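Local structure of possible adhesin (Caldicellulosiruptor kronotskyensis, 4WA0) at residues T1-S6 against N49-G54; Y10-K15 against L333-Q338; G29-G34 against F45-L50; I95-I100 against Y114-L119. The protein probably mediates attachment of this extremely thermophilic bacterium to cellulose as a tapirin, the chain here being its C-terminal beta-helix domain. One frame throughout, in Å; residues are numbered along the deposited sequence.

Contact 1. Residues T1-S6 against N49-G54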
loop_
_atom_site.group_PDB
_atom_site.type_symbol
_atom_site.label_atom_id
_atom_site.label_comp_id
_atom_site.label_asym_id
_atom_site.label_seq_id
_atom_site.Cartn_x
_atom_site.Cartn_y
_atom_site.Cartn_z
ATOM N N THR A 1 9.444 -6.492 -11.629
ATOM C CA THR A 1 8.699 -7.599 -10.910
ATOM C C THR A 1 9.367 -8.003 -9.551
ATOM O O THR A 1 8.689 -8.517 -8.652
ATOM C CB THR A 1 8.404 -8.818 -11.859
ATOM O OG1 THR A 1 7.485 -8.424 -12.882
ATOM C CG2 THR A 1 7.763 -9.979 -11.140
ATOM N N SER A 2 10.663 -7.721 -9.384
ATOM C CA SER A 2 11.372 -7.962 -8.112
ATOM C C SER A 2 10.849 -7.114 -6.941
ATOM O O SER A 2 10.686 -5.886 -7.055
ATOM C CB SER A 2 12.867 -7.665 -8.282
ATOM O OG SER A 2 13.617 -8.396 -7.342
ATOM N N VAL A 3 10.626 -7.769 -5.803
ATOM C CA VAL A 3 10.169 -7.077 -4.573
ATOM C C VAL A 3 11.318 -7.003 -3.568
ATOM O O VAL A 3 11.821 -8.046 -3.161
ATOM C CB VAL A 3 9.014 -7.855 -3.910
ATOM C CG1 VAL A 3 8.661 -7.275 -2.545
ATOM C CG2 VAL A 3 7.808 -7.881 -4.847
ATOM N N PRO A 4 11.702 -5.791 -3.134
ATOM C CA PRO A 4 12.833 -5.582 -2.229
ATOM C C PRO A 4 12.756 -6.290 -0.851
ATOM O O PRO A 4 11.746 -6.287 -0.200
ATOM C CB PRO A 4 12.859 -4.052 -2.056
ATOM C CG PRO A 4 11.445 -3.613 -2.279
ATOM C CD PRO A 4 10.925 -4.548 -3.337
ATOM N N SER A 5 13.864 -6.853 -0.431
ATOM C CA SER A 5 13.939 -7.738 0.735
ATOM C C SER A 5 14.234 -6.990 2.054
ATOM O O SER A 5 13.988 -7.518 3.146
ATOM C CB SER A 5 15.087 -8.744 0.494
ATOM O OG SER A 5 16.343 -8.055 0.353
ATOM N N SER A 6 14.771 -5.775 1.934
ATOM C CA SER A 6 15.273 -5.034 3.078
ATOM C C SER A 6 14.329 -3.917 3.468
ATOM O O SER A 6 13.878 -3.187 2.589
ATOM C CB SER A 6 16.605 -4.382 2.690
ATOM O OG SER A 6 17.043 -3.512 3.733
ATOM N N ASN A 49 5.776 -1.086 -4.670
ATOM C CA ASN A 49 5.024 -2.223 -4.187
ATOM C C ASN A 49 4.245 -1.760 -2.935
ATOM O O ASN A 49 4.762 -0.895 -2.207
ATOM C CB ASN A 49 5.950 -3.308 -3.761
ATOM C CG ASN A 49 6.818 -3.839 -4.889
ATOM O OD1 ASN A 49 6.363 -4.631 -5.730
ATOM N ND2 ASN A 49 8.054 -3.378 -4.933
ATOM N N LEU A 50 3.136 -2.424 -2.669
ATOM C CA LEU A 50 2.298 -2.168 -1.478
ATOM C C LEU A 50 1.895 -3.518 -0.875
ATOM O O LEU A 50 1.150 -4.295 -1.521
ATOM C CB LEU A 50 1.067 -1.364 -1.888
ATOM C CG LEU A 50 -0.025 -1.046 -0.898
ATOM C CD1 LEU A 50 0.572 -0.231 0.224
ATOM C CD2 LEU A 50 -1.168 -0.370 -1.591
ATOM N N ILE A 51 2.468 -3.851 0.272
ATOM C CA ILE A 51 2.349 -5.196 0.851
ATOM C C ILE A 51 1.719 -5.181 2.206
ATOM O O ILE A 51 2.262 -4.503 3.089
ATOM C CB ILE A 51 3.729 -5.881 0.914
ATOM C CG1 ILE A 51 4.296 -5.931 -0.485
ATOM C CG2 ILE A 51 3.697 -7.275 1.585
ATOM C CD1 ILE A 51 5.759 -6.196 -0.558
ATOM N N SER A 52 0.649 -5.973 2.344
ATOM C CA SER A 52 0.081 -6.261 3.644
ATOM C C SER A 52 0.010 -7.752 3.934
ATOM O O SER A 52 -0.577 -8.490 3.159
ATOM C CB SER A 52 -1.296 -5.704 3.799
ATOM O OG SER A 52 -1.844 -6.054 5.085
ATOM N N LYS A 53 0.624 -8.171 5.024
ATOM C CA LYS A 53 0.516 -9.587 5.513
ATOM C C LYS A 53 -0.672 -9.804 6.418
ATOM O O LYS A 53 -0.736 -10.712 7.187
ATOM C CB LYS A 53 1.810 -10.039 6.136
ATOM C CG LYS A 53 2.961 -10.046 5.127
ATOM C CD LYS A 53 3.964 -11.179 5.411
ATOM C CE LYS A 53 4.862 -11.510 4.222
ATOM N NZ LYS A 53 5.962 -12.402 4.663
ATOM N N GLY A 54 -1.703 -9.043 6.213
ATOM C CA GLY A 54 -2.954 -9.096 6.958
ATOM C C GLY A 54 -4.068 -8.586 6.080
ATOM O O GLY A 54 -4.036 -8.852 4.858
HETATM O O HOH W 1 9.637 -3.564 -7.488
#

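Contact 2. Residues Y10-K15 against L333-Q338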
loop_
_atom_site.group_PDB
_atom_site.type_symbol
_atom_site.label_atom_id
_atom_site.label_comp_id
_atom_site.label_asym_id
_atom_site.label_seq_id
_atom_site.Cartn_x
_atom_site.Cartn_y
_atom_site.Cartn_z
ATOM N N TYR A 10 12.138 0.654 1.708
ATOM C CA TYR A 10 10.768 1.008 1.889
ATOM C C TYR A 10 10.635 2.461 2.276
ATOM O O TYR A 10 11.374 2.934 3.139
ATOM C CB TYR A 10 10.095 0.100 2.954
ATOM C CG TYR A 10 9.789 -1.250 2.339
ATOM C CD1 TYR A 10 10.762 -2.217 2.298
ATOM C CD2 TYR A 10 8.571 -1.531 1.752
ATOM C CE1 TYR A 10 10.529 -3.434 1.710
ATOM C CE2 TYR A 10 8.318 -2.768 1.169
ATOM C CZ TYR A 10 9.332 -3.704 1.148
ATOM O OH TYR A 10 9.196 -4.944 0.550
ATOM N N ALA A 11 9.692 3.141 1.658
ATOM C CA ALA A 11 9.315 4.477 2.093
ATOM C C ALA A 11 8.728 4.387 3.512
ATOM O O ALA A 11 9.008 5.231 4.424
ATOM C CB ALA A 11 8.326 5.066 1.180
ATOM N N ILE A 12 7.863 3.379 3.687
ATOM C CA ILE A 12 7.246 3.105 4.988
ATOM C C ILE A 12 7.305 1.576 5.197
ATOM O O ILE A 12 6.738 0.809 4.400
ATOM C CB ILE A 12 5.800 3.591 5.083
ATOM C CG1 ILE A 12 5.669 5.081 4.809
ATOM C CG2 ILE A 12 5.219 3.286 6.454
ATOM C CD1 ILE A 12 4.271 5.532 4.667
ATOM N N PHE A 13 8.003 1.154 6.246
ATOM C CA PHE A 13 8.067 -0.253 6.624
ATOM C C PHE A 13 7.473 -0.413 8.027
ATOM O O PHE A 13 7.911 0.239 8.979
ATOM C CB PHE A 13 9.496 -0.744 6.564
ATOM C CG PHE A 13 9.633 -2.181 6.939
ATOM C CD1 PHE A 13 9.653 -2.569 8.296
ATOM C CD2 PHE A 13 9.743 -3.143 5.944
ATOM C CE1 PHE A 13 9.714 -3.925 8.589
ATOM C CE2 PHE A 13 9.807 -4.482 6.251
ATOM C CZ PHE A 13 9.807 -4.856 7.574
ATOM N N SER A 14 6.483 -1.266 8.201
ATOM C CA SER A 14 5.914 -1.534 9.506
ATOM C C SER A 14 5.966 -3.024 9.815
ATOM O O SER A 14 5.342 -3.853 9.119
ATOM C CB SER A 14 4.465 -1.059 9.510
ATOM O OG SER A 14 3.828 -1.214 10.785
ATOM N N LYS A 15 6.638 -3.368 10.903
ATOM C CA LYS A 15 6.762 -4.806 11.317
ATOM C C LYS A 15 5.387 -5.405 11.533
ATOM O O LYS A 15 5.145 -6.534 11.086
ATOM C CB LYS A 15 7.681 -5.018 12.506
ATOM C CG LYS A 15 7.685 -6.470 13.093
ATOM C CD LYS A 15 8.639 -6.525 14.307
ATOM C CE LYS A 15 7.950 -7.078 15.564
ATOM N NZ LYS A 15 8.573 -6.532 16.830
ATOM N N LEU A 333 1.016 14.584 5.249
ATOM C CA LEU A 333 2.429 14.284 5.223
ATOM C C LEU A 333 2.730 13.987 3.771
ATOM O O LEU A 333 2.037 13.141 3.171
ATOM C CB LEU A 333 2.798 13.035 6.021
ATOM C CG LEU A 333 4.290 12.563 5.920
ATOM C CD1 LEU A 333 5.217 13.600 6.540
ATOM C CD2 LEU A 333 4.493 11.229 6.653
ATOM N N THR A 334 3.781 14.591 3.235
ATOM C CA THR A 334 4.342 14.226 1.962
ATOM C C THR A 334 5.680 13.585 2.232
ATOM O O THR A 334 6.514 14.187 2.937
ATOM C CB THR A 334 4.533 15.480 1.095
ATOM O OG1 THR A 334 3.242 15.950 0.694
ATOM C CG2 THR A 334 5.332 15.219 -0.082
ATOM N N LEU A 335 5.855 12.374 1.738
ATOM C CA LEU A 335 7.071 11.578 1.893
ATOM C C LEU A 335 7.628 11.175 0.522
ATOM O O LEU A 335 7.023 10.374 -0.210
ATOM C CB LEU A 335 6.830 10.375 2.794
ATOM C CG LEU A 335 7.933 9.306 2.943
ATOM C CD1 LEU A 335 9.216 9.934 3.506
ATOM C CD2 LEU A 335 7.427 8.150 3.810
ATOM N N LYS A 336 8.791 11.737 0.196
ATOM C CA LYS A 336 9.500 11.347 -0.998
ATOM C C LYS A 336 10.572 10.388 -0.545
ATOM O O LYS A 336 11.517 10.762 0.159
ATOM C CB LYS A 336 10.166 12.528 -1.673
ATOM C CG LYS A 336 10.983 12.115 -2.888
ATOM C CD LYS A 336 10.210 12.215 -4.165
ATOM C CE LYS A 336 10.951 12.964 -5.253
ATOM N NZ LYS A 336 12.111 12.239 -5.815
ATOM N N TYR A 337 10.452 9.164 -0.990
ATOM C CA TYR A 337 11.441 8.151 -0.607
ATOM C C TYR A 337 12.867 8.483 -1.034
ATOM O O TYR A 337 13.094 8.879 -2.186
ATOM C CB TYR A 337 11.062 6.795 -1.185
ATOM C CG TYR A 337 12.155 5.755 -0.964
ATOM C CD1 TYR A 337 12.380 5.234 0.290
ATOM C CD2 TYR A 337 12.933 5.295 -1.998
ATOM C CE1 TYR A 337 13.374 4.294 0.490
ATOM C CE2 TYR A 337 13.931 4.362 -1.792
ATOM C CZ TYR A 337 14.171 3.867 -0.509
ATOM O OH TYR A 337 15.162 2.879 -0.280
ATOM N N GLN A 338 13.837 8.260 -0.133
ATOM C CA GLN A 338 15.244 8.287 -0.522
ATOM C C GLN A 338 15.949 7.199 0.234
ATOM O O GLN A 338 15.761 7.072 1.443
ATOM C CB GLN A 338 15.894 9.585 -0.074
ATOM C CG GLN A 338 15.281 10.845 -0.634
ATOM C CD GLN A 338 15.629 11.015 -2.121
ATOM O OE1 GLN A 338 16.417 10.236 -2.706
ATOM N NE2 GLN A 338 15.003 11.994 -2.740
#

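Contact 3. Residues G29-G34 against F45-L50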
loop_
_atom_site.group_PDB
_atom_site.type_symbol
_atom_site.label_atom_id
_atom_site.label_comp_id
_atom_site.label_asym_id
_atom_site.label_seq_id
_atom_site.Cartn_x
_atom_site.Cartn_y
_atom_site.Cartn_z
ATOM N N GLY A 29 9.811 4.398 -3.668
ATOM C CA GLY A 29 9.920 3.319 -2.708
ATOM C C GLY A 29 8.753 2.362 -2.679
ATOM O O GLY A 29 7.886 2.425 -3.510
ATOM N N SER A 30 8.690 1.598 -1.620
ATOM C CA SER A 30 7.594 0.633 -1.380
ATOM C C SER A 30 7.000 0.849 0.008
ATOM O O SER A 30 7.596 1.531 0.873
ATOM C CB SER A 30 8.140 -0.751 -1.526
ATOM O OG SER A 30 8.432 -0.995 -2.897
ATOM N N VAL A 31 5.830 0.264 0.255
ATOM C CA VAL A 31 5.180 0.359 1.560
ATOM C C VAL A 31 4.874 -1.104 1.985
ATOM O O VAL A 31 4.303 -1.895 1.189
ATOM C CB VAL A 31 3.861 1.119 1.481
ATOM C CG1 VAL A 31 3.055 1.051 2.765
ATOM C CG2 VAL A 31 4.089 2.568 1.096
ATOM N N TYR A 32 5.183 -1.430 3.248
ATOM C CA TYR A 32 4.971 -2.746 3.793
ATOM C C TYR A 32 4.402 -2.752 5.186
ATOM O O TYR A 32 4.878 -2.009 6.037
ATOM C CB TYR A 32 6.320 -3.489 3.831
ATOM C CG TYR A 32 6.326 -4.793 4.620
ATOM C CD1 TYR A 32 6.550 -4.830 6.004
ATOM C CD2 TYR A 32 6.138 -6.006 3.976
ATOM C CE1 TYR A 32 6.546 -6.035 6.707
ATOM C CE2 TYR A 32 6.090 -7.214 4.704
ATOM C CZ TYR A 32 6.304 -7.210 6.047
ATOM O OH TYR A 32 6.280 -8.429 6.773
ATOM N N SER A 33 3.413 -3.612 5.407
ATOM C CA SER A 33 2.893 -3.852 6.766
ATOM C C SER A 33 2.901 -5.362 7.025
ATOM O O SER A 33 2.406 -6.133 6.224
ATOM C CB SER A 33 1.516 -3.372 6.922
ATOM O OG SER A 33 1.150 -3.701 8.266
ATOM N N GLY A 34 3.505 -5.766 8.113
ATOM C CA GLY A 34 3.505 -7.197 8.534
ATOM C C GLY A 34 2.186 -7.635 9.181
ATOM O O GLY A 34 1.971 -8.799 9.426
ATOM N N PHE A 45 -0.451 7.765 -3.599
ATOM C CA PHE A 45 0.808 7.034 -3.671
ATOM C C PHE A 45 1.231 6.898 -5.133
ATOM O O PHE A 45 0.403 6.592 -6.051
ATOM C CB PHE A 45 0.635 5.618 -3.106
ATOM C CG PHE A 45 0.264 5.488 -1.646
ATOM C CD1 PHE A 45 0.297 6.540 -0.726
ATOM C CD2 PHE A 45 -0.104 4.224 -1.171
ATOM C CE1 PHE A 45 -0.048 6.346 0.588
ATOM C CE2 PHE A 45 -0.431 4.041 0.149
ATOM C CZ PHE A 45 -0.385 5.087 1.032
ATOM N N ASN A 46 2.533 6.975 -5.344
ATOM C CA ASN A 46 3.149 6.532 -6.588
ATOM C C ASN A 46 4.366 5.711 -6.153
ATOM O O ASN A 46 5.455 6.289 -5.945
ATOM C CB ASN A 46 3.548 7.712 -7.423
ATOM C CG ASN A 46 4.247 7.314 -8.719
ATOM O OD1 ASN A 46 3.864 6.324 -9.378
ATOM N ND2 ASN A 46 5.216 8.126 -9.147
ATOM N N ILE A 47 4.163 4.397 -5.950
ATOM C CA ILE A 47 5.134 3.518 -5.356
ATOM C C ILE A 47 5.342 2.261 -6.121
ATOM O O ILE A 47 4.616 1.950 -7.075
ATOM C CB ILE A 47 4.737 3.179 -3.877
ATOM C CG1 ILE A 47 3.391 2.443 -3.832
ATOM C CG2 ILE A 47 4.793 4.455 -3.046
ATOM C CD1 ILE A 47 2.876 2.143 -2.451
ATOM N N ASP A 48 6.378 1.512 -5.752
ATOM C CA ASP A 48 6.669 0.293 -6.463
ATOM C C ASP A 48 5.870 -0.882 -5.971
ATOM O O ASP A 48 5.349 -1.638 -6.784
ATOM C CB ASP A 48 8.138 -0.091 -6.300
ATOM C CG ASP A 48 9.105 0.910 -6.956
ATOM O OD1 ASP A 48 8.856 1.354 -8.079
ATOM O OD2 ASP A 48 10.177 1.240 -6.389
ATOM N N ASN A 49 5.776 -1.086 -4.670
ATOM C CA ASN A 49 5.024 -2.223 -4.187
ATOM C C ASN A 49 4.245 -1.760 -2.935
ATOM O O ASN A 49 4.762 -0.895 -2.207
ATOM C CB ASN A 49 5.950 -3.308 -3.761
ATOM C CG ASN A 49 6.818 -3.839 -4.889
ATOM O OD1 ASN A 49 6.363 -4.631 -5.730
ATOM N ND2 ASN A 49 8.054 -3.378 -4.933
ATOM N N LEU A 50 3.136 -2.424 -2.669
ATOM C CA LEU A 50 2.298 -2.168 -1.478
ATOM C C LEU A 50 1.895 -3.518 -0.875
ATOM O O LEU A 50 1.150 -4.295 -1.521
ATOM C CB LEU A 50 1.067 -1.364 -1.888
ATOM C CG LEU A 50 -0.025 -1.046 -0.898
ATOM C CD1 LEU A 50 0.572 -0.231 0.224
ATOM C CD2 LEU A 50 -1.168 -0.370 -1.591
HETATM O O HOH W 2 10.975 3.868 -6.219
HETATM O O HOH W 3 10.790 -0.110 -3.880
#

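Contact 4. Residues I95-I100 against Y114-L119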
loop_
_atom_site.group_PDB
_atom_site.type_symbol
_atom_site.label_atom_id
_atom_site.label_comp_id
_atom_site.label_asym_id
_atom_site.label_seq_id
_atom_site.Cartn_x
_atom_site.Cartn_y
_atom_site.Cartn_z
ATOM N N ILE A 95 -7.181 3.027 -8.036
ATOM C CA ILE A 95 -6.039 2.129 -7.791
ATOM C C ILE A 95 -5.580 1.676 -9.138
ATOM O O ILE A 95 -6.374 1.109 -9.866
ATOM C CB ILE A 95 -6.339 0.919 -6.935
ATOM C CG1 ILE A 95 -6.996 1.306 -5.595
ATOM C CG2 ILE A 95 -5.090 0.152 -6.696
ATOM C CD1 ILE A 95 -7.282 0.166 -4.670
ATOM N N ASP A 96 -4.307 1.843 -9.451
ATOM C CA ASP A 96 -3.766 1.400 -10.723
ATOM C C ASP A 96 -2.492 0.639 -10.423
ATOM O O ASP A 96 -1.516 1.297 -9.974
ATOM C CB ASP A 96 -3.499 2.639 -11.576
ATOM C CG ASP A 96 -3.085 2.309 -12.971
ATOM O OD1 ASP A 96 -2.216 1.433 -13.114
ATOM O OD2 ASP A 96 -3.567 2.998 -13.934
ATOM N N ALA A 97 -2.531 -0.708 -10.547
ATOM C CA ALA A 97 -1.443 -1.617 -10.210
ATOM C C ALA A 97 -1.108 -2.541 -11.339
ATOM O O ALA A 97 -1.986 -2.978 -12.059
ATOM C CB ALA A 97 -1.719 -2.453 -8.952
ATOM N N LYS A 98 0.164 -2.912 -11.482
ATOM C CA LYS A 98 0.497 -3.923 -12.461
ATOM C C LYS A 98 -0.057 -5.274 -11.980
ATOM O O LYS A 98 -0.708 -5.966 -12.740
ATOM C CB LYS A 98 2.022 -4.002 -12.684
ATOM C CG LYS A 98 2.471 -5.038 -13.682
ATOM C CD LYS A 98 3.961 -4.856 -13.923
ATOM C CE LYS A 98 4.570 -6.087 -14.546
ATOM N NZ LYS A 98 4.510 -7.288 -13.665
ATOM N N THR A 99 0.233 -5.668 -10.759
ATOM C CA THR A 99 -0.091 -7.064 -10.310
ATOM C C THR A 99 -0.785 -6.887 -8.976
ATOM O O THR A 99 -0.332 -6.101 -8.178
ATOM C CB THR A 99 1.116 -7.917 -10.125
ATOM O OG1 THR A 99 1.847 -8.080 -11.368
ATOM C CG2 THR A 99 0.771 -9.302 -9.533
ATOM N N ILE A 100 -1.957 -7.485 -8.787
ATOM C CA ILE A 100 -2.586 -7.497 -7.440
ATOM C C ILE A 100 -2.862 -8.949 -7.066
ATOM O O ILE A 100 -3.373 -9.710 -7.912
ATOM C CB ILE A 100 -3.845 -6.605 -7.361
ATOM C CG1 ILE A 100 -4.477 -6.631 -5.958
ATOM C CG2 ILE A 100 -4.927 -6.931 -8.430
ATOM C CD1 ILE A 100 -5.401 -5.514 -5.658
ATOM N N TYR A 114 -10.448 1.204 -10.802
ATOM C CA TYR A 114 -9.524 0.173 -10.354
ATOM C C TYR A 114 -8.984 -0.510 -11.586
ATOM O O TYR A 114 -9.722 -1.277 -12.254
ATOM C CB TYR A 114 -10.229 -0.766 -9.390
ATOM C CG TYR A 114 -10.916 -0.160 -8.185
ATOM C CD1 TYR A 114 -12.214 0.379 -8.267
ATOM C CD2 TYR A 114 -10.305 -0.149 -6.944
ATOM C CE1 TYR A 114 -12.810 0.924 -7.146
ATOM C CE2 TYR A 114 -10.937 0.352 -5.840
ATOM C CZ TYR A 114 -12.165 0.904 -5.939
ATOM O OH TYR A 114 -12.739 1.427 -4.804
ATOM N N LYS A 115 -7.692 -0.301 -11.903
ATOM C CA LYS A 115 -7.107 -0.792 -13.141
ATOM C C LYS A 115 -5.914 -1.692 -12.816
ATOM O O LYS A 115 -5.025 -1.289 -12.082
ATOM C CB LYS A 115 -6.605 0.361 -14.034
ATOM C CG LYS A 115 -7.707 1.324 -14.403
ATOM C CD LYS A 115 -7.142 2.321 -15.446
ATOM C CE LYS A 115 -8.157 3.368 -15.882
ATOM N NZ LYS A 115 -7.992 4.501 -14.921
ATOM N N PHE A 116 -6.002 -2.941 -13.252
ATOM C CA PHE A 116 -5.006 -3.965 -12.973
ATOM C C PHE A 116 -4.540 -4.559 -14.283
ATOM O O PHE A 116 -5.350 -4.896 -15.127
ATOM C CB PHE A 116 -5.581 -5.021 -12.065
ATOM C CG PHE A 116 -6.120 -4.444 -10.747
ATOM C CD1 PHE A 116 -5.284 -3.715 -9.921
ATOM C CD2 PHE A 116 -7.451 -4.617 -10.345
ATOM C CE1 PHE A 116 -5.776 -3.146 -8.754
ATOM C CE2 PHE A 116 -7.932 -4.101 -9.164
ATOM C CZ PHE A 116 -7.094 -3.348 -8.369
ATOM N N VAL A 117 -3.249 -4.775 -14.426
ATOM C CA VAL A 117 -2.759 -5.604 -15.519
ATOM C C VAL A 117 -3.047 -7.064 -15.255
ATOM O O VAL A 117 -3.665 -7.726 -16.131
ATOM C CB VAL A 117 -1.278 -5.323 -15.833
ATOM C CG1 VAL A 117 -0.778 -6.255 -16.921
ATOM C CG2 VAL A 117 -1.030 -3.873 -16.155
ATOM N N GLN A 118 -2.655 -7.593 -14.088
ATOM C CA GLN A 118 -2.965 -8.958 -13.715
ATOM C C GLN A 118 -3.472 -8.981 -12.307
ATOM O O GLN A 118 -2.949 -8.297 -11.424
ATOM C CB GLN A 118 -1.844 -9.937 -13.962
ATOM C CG GLN A 118 -0.535 -9.550 -13.451
ATOM C CD GLN A 118 0.578 -10.541 -13.768
ATOM O OE1 GLN A 118 0.475 -11.430 -14.634
ATOM N NE2 GLN A 118 1.695 -10.352 -13.086
ATOM N N LEU A 119 -4.560 -9.699 -12.141
ATOM C CA LEU A 119 -5.243 -9.893 -10.861
ATOM C C LEU A 119 -5.282 -11.373 -10.514
ATOM O O LEU A 119 -5.665 -12.247 -11.327
ATOM C CB LEU A 119 -6.674 -9.348 -11.000
ATOM C CG LEU A 119 -7.546 -9.385 -9.754
ATOM C CD1 LEU A 119 -8.517 -8.247 -9.762
ATOM C CD2 LEU A 119 -8.262 -10.720 -9.573
HETATM O O HOH W 4 -4.979 5.640 -14.522
#

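Contact 1. Residues T1-S6 against N49-G54
Val3 and Ile51 reach toward each other tip to tip, with Val3 CG1 3.7 Å from Ile51 CD1, methyl against methyl. The valine shares its two branches between partners. CG1, anti to the backbone N (chi1 172°), takes the isoleucine; CG2, beside that N, lies 3.7 Å from Asn49 OD1, the two side chains crossing obliquely. Pro4 meets the nitrogen of the same amide: its ring CD and Asn49 ND2 stand tip to tip, 3.5 Å apart. Hydrocarbon therefore packs against both polar atoms of this buried carboxamide, yet neither lacks a bond. OD1 accepts from Asn75 ND2 and from the backbone N of Ile76, while ND2 donates to Ser30 OG and to a water 3.0 Å from Asn49 ND2. With donors around the oxygen and acceptors around the nitrogen, the flip of the amide is fixed. The water also donates to Ser2 O, 2.6 Å from it, and so supplies the polar link between segments that share no direct hydrogen bond. Ser2 itself is poorly ordered and exposed, whereas Val3 is buried. The segment 1-6 is a loop ahead of strand 10-14, laid against the outside of the beta-helix at strand 50-52. Helix 217-224 closes over the apolar pair, Ile222 touching both Val3 and Ile51, and Pro4 also rests on Ser30 of the adjoining strand 30-33.

Contact 2. Residues Y10-K15 against L333-Q338
Leu335 holds CG anti to its backbone N (chi1 172°), and chi2 of 60° then sets the branch whose CD2 methyl meets Ala11 and Ile12. In Ile12 the CG1 branch lies beside the backbone N (chi1 -57°), turned to meet that methyl: Ile12 CG1 and Leu335 CD2 are 3.7 Å apart, with Ile12 CD1 a little farther from the same carbon. The methyl also presses on the backbone, Leu335 CD2 lying 3.4 Å from Ala11 O. Two residues on, the ring of Tyr337 meets the start of the other segment obliquely. Its CD1 comes 3.6 Å from Ala11 CA, and its CE1 comes equally close to Tyr10 O. Nearer the backbone, Tyr337 CB and Ala11 CB pack at 4.0 Å. Ala11 thus touches both leucine and tyrosine, at the corner where the chain swings from one face of the beta-helix to the next. Strand 333-337 belongs to the face it shares with strands 24-27 and 308-311, whereas 10-14 pairs with 30-33 and 313-316, so the contact joins two faces. The polar ends of the tyrosines are served elsewhere: Tyr337 OH bonds to Leu8 O, and Tyr10 OH, on a side chain whose CB points away from 333-338, bonds to Pro4 O. No hydrogen bond passes between the segments; what holds them is apolar and non-directional packing, with methyls and a ring against backbone atoms and cohesion resting on fit.

Contact 3. Residues G29-G34 against F45-L50
Ile47 packs against Gly29 and Val31, and its side chain can be followed outward atom by atom. CB sits 3.3 Å from Gly29 O, and CG2 borders the same oxygen. CG1 takes the crowded position between backbone N and carbonyl carbon (chi1 62°), and chi2 of -177° extends CD1 from there to Val31. This tip comes 3.8 Å from Val31 CG2, with Val31 CB slightly farther. Leu50 approaches that valine from alongside, both side chains pointing the same way, and Leu50 CD1 lies 3.8 Å from Val31 CB. These two residues form a parallel bridge, as expected between successive coils of a parallel beta-helix: after strand 44-47 the chain turns a corner so that 50-52 lies beside 30-33. Backbone bonds tie the corner to the coil before it. Asp48 N donates to Gly29 O, 2.9 Å away and almost straight (175°), and Val31 N donates to Asn49 O. Ser30 OG receives Asn49 ND2 at 3.2 Å, lying close to the plane of that amide, and a weak second bond from Asn49 N. A water links Ser30 OG to Asp48, donating to Asp48 OD2 at 2.9 Å. Another water donates to Asp48 OD2 as well and accepts from Gly29 N, while OD1 of the aspartate forms a salt bridge with Arg74. The carbonyl of Gly29 faces Ile47 CB and the N-H of Asp48.

Contact 4. Residues I95-I100 against Y114-L119
Ile95-Ala97 and Tyr114-Phe116 run side by side as parallel strands, their axes 4.7 Å apart and 3° from parallel, with Lys115 N donating to Ile95 O and Lys115 O accepting from Ala97 N. On the buried face Phe116 is the hub. Ile100 CG2 stands over one face of the ring, offset toward the rim, 3.6 Å from its centroid and only 16° off the normal, a CH-pi contact. Ala97 CB comes in at the edge, in the ring plane, 3.9 Å from Phe116 CD1. Ile95 sends CG2 toward Phe116 and CD1 to the edge of the Tyr114 ring, 3.8 Å from Tyr114 CD2. On the opposite face Gln118 and Thr99 lie side by side, and Gln118 NE2 donates to Thr99 OG1 at 2.9 Å, nearly straight (170°) and in the amide plane. Asp96 and Lys115 are neighbours there too, but Lys115 NZ is hydrogen-bonded to Ser113 OG. Both chains turn a corner, at Lys98 and at Val117-Gln118, and stay in register through it: Gln118 N bonds to Lys98 O, and Ile100 N to Gln118 O. Apolar residues facing inward on successive coils, and mostly polar ones outward, with corners repeated in register, are the signature of a right-handed parallel beta-helix.

In the fold
All four contacts lie along one beta-helix. Contact 3 joins a coil to the corner that follows it, and contact 1 shares Asn49 and Leu50 with it, their centres 7 Å apart, adding the N-terminal loop outside. Contact 2, with its centre 8 Å from that of contact 3, joins on through strand pairing: Ser14 N lies 2.8 Å from Tyr32 O. Contacts 1 and 2 meet where Pro4 O lies 3.0 Å from Tyr10 OH. Contact 4 is farther along, its centre 21 Å from that of contact 2; Thr1 OG1, on a poorly ordered residue, lies 3.3 Å from Lys98 NZ, a probable hydrogen bond. All lie away from the magnesium site of Asp239, Val241, Ser243, Leu246 and Glu275.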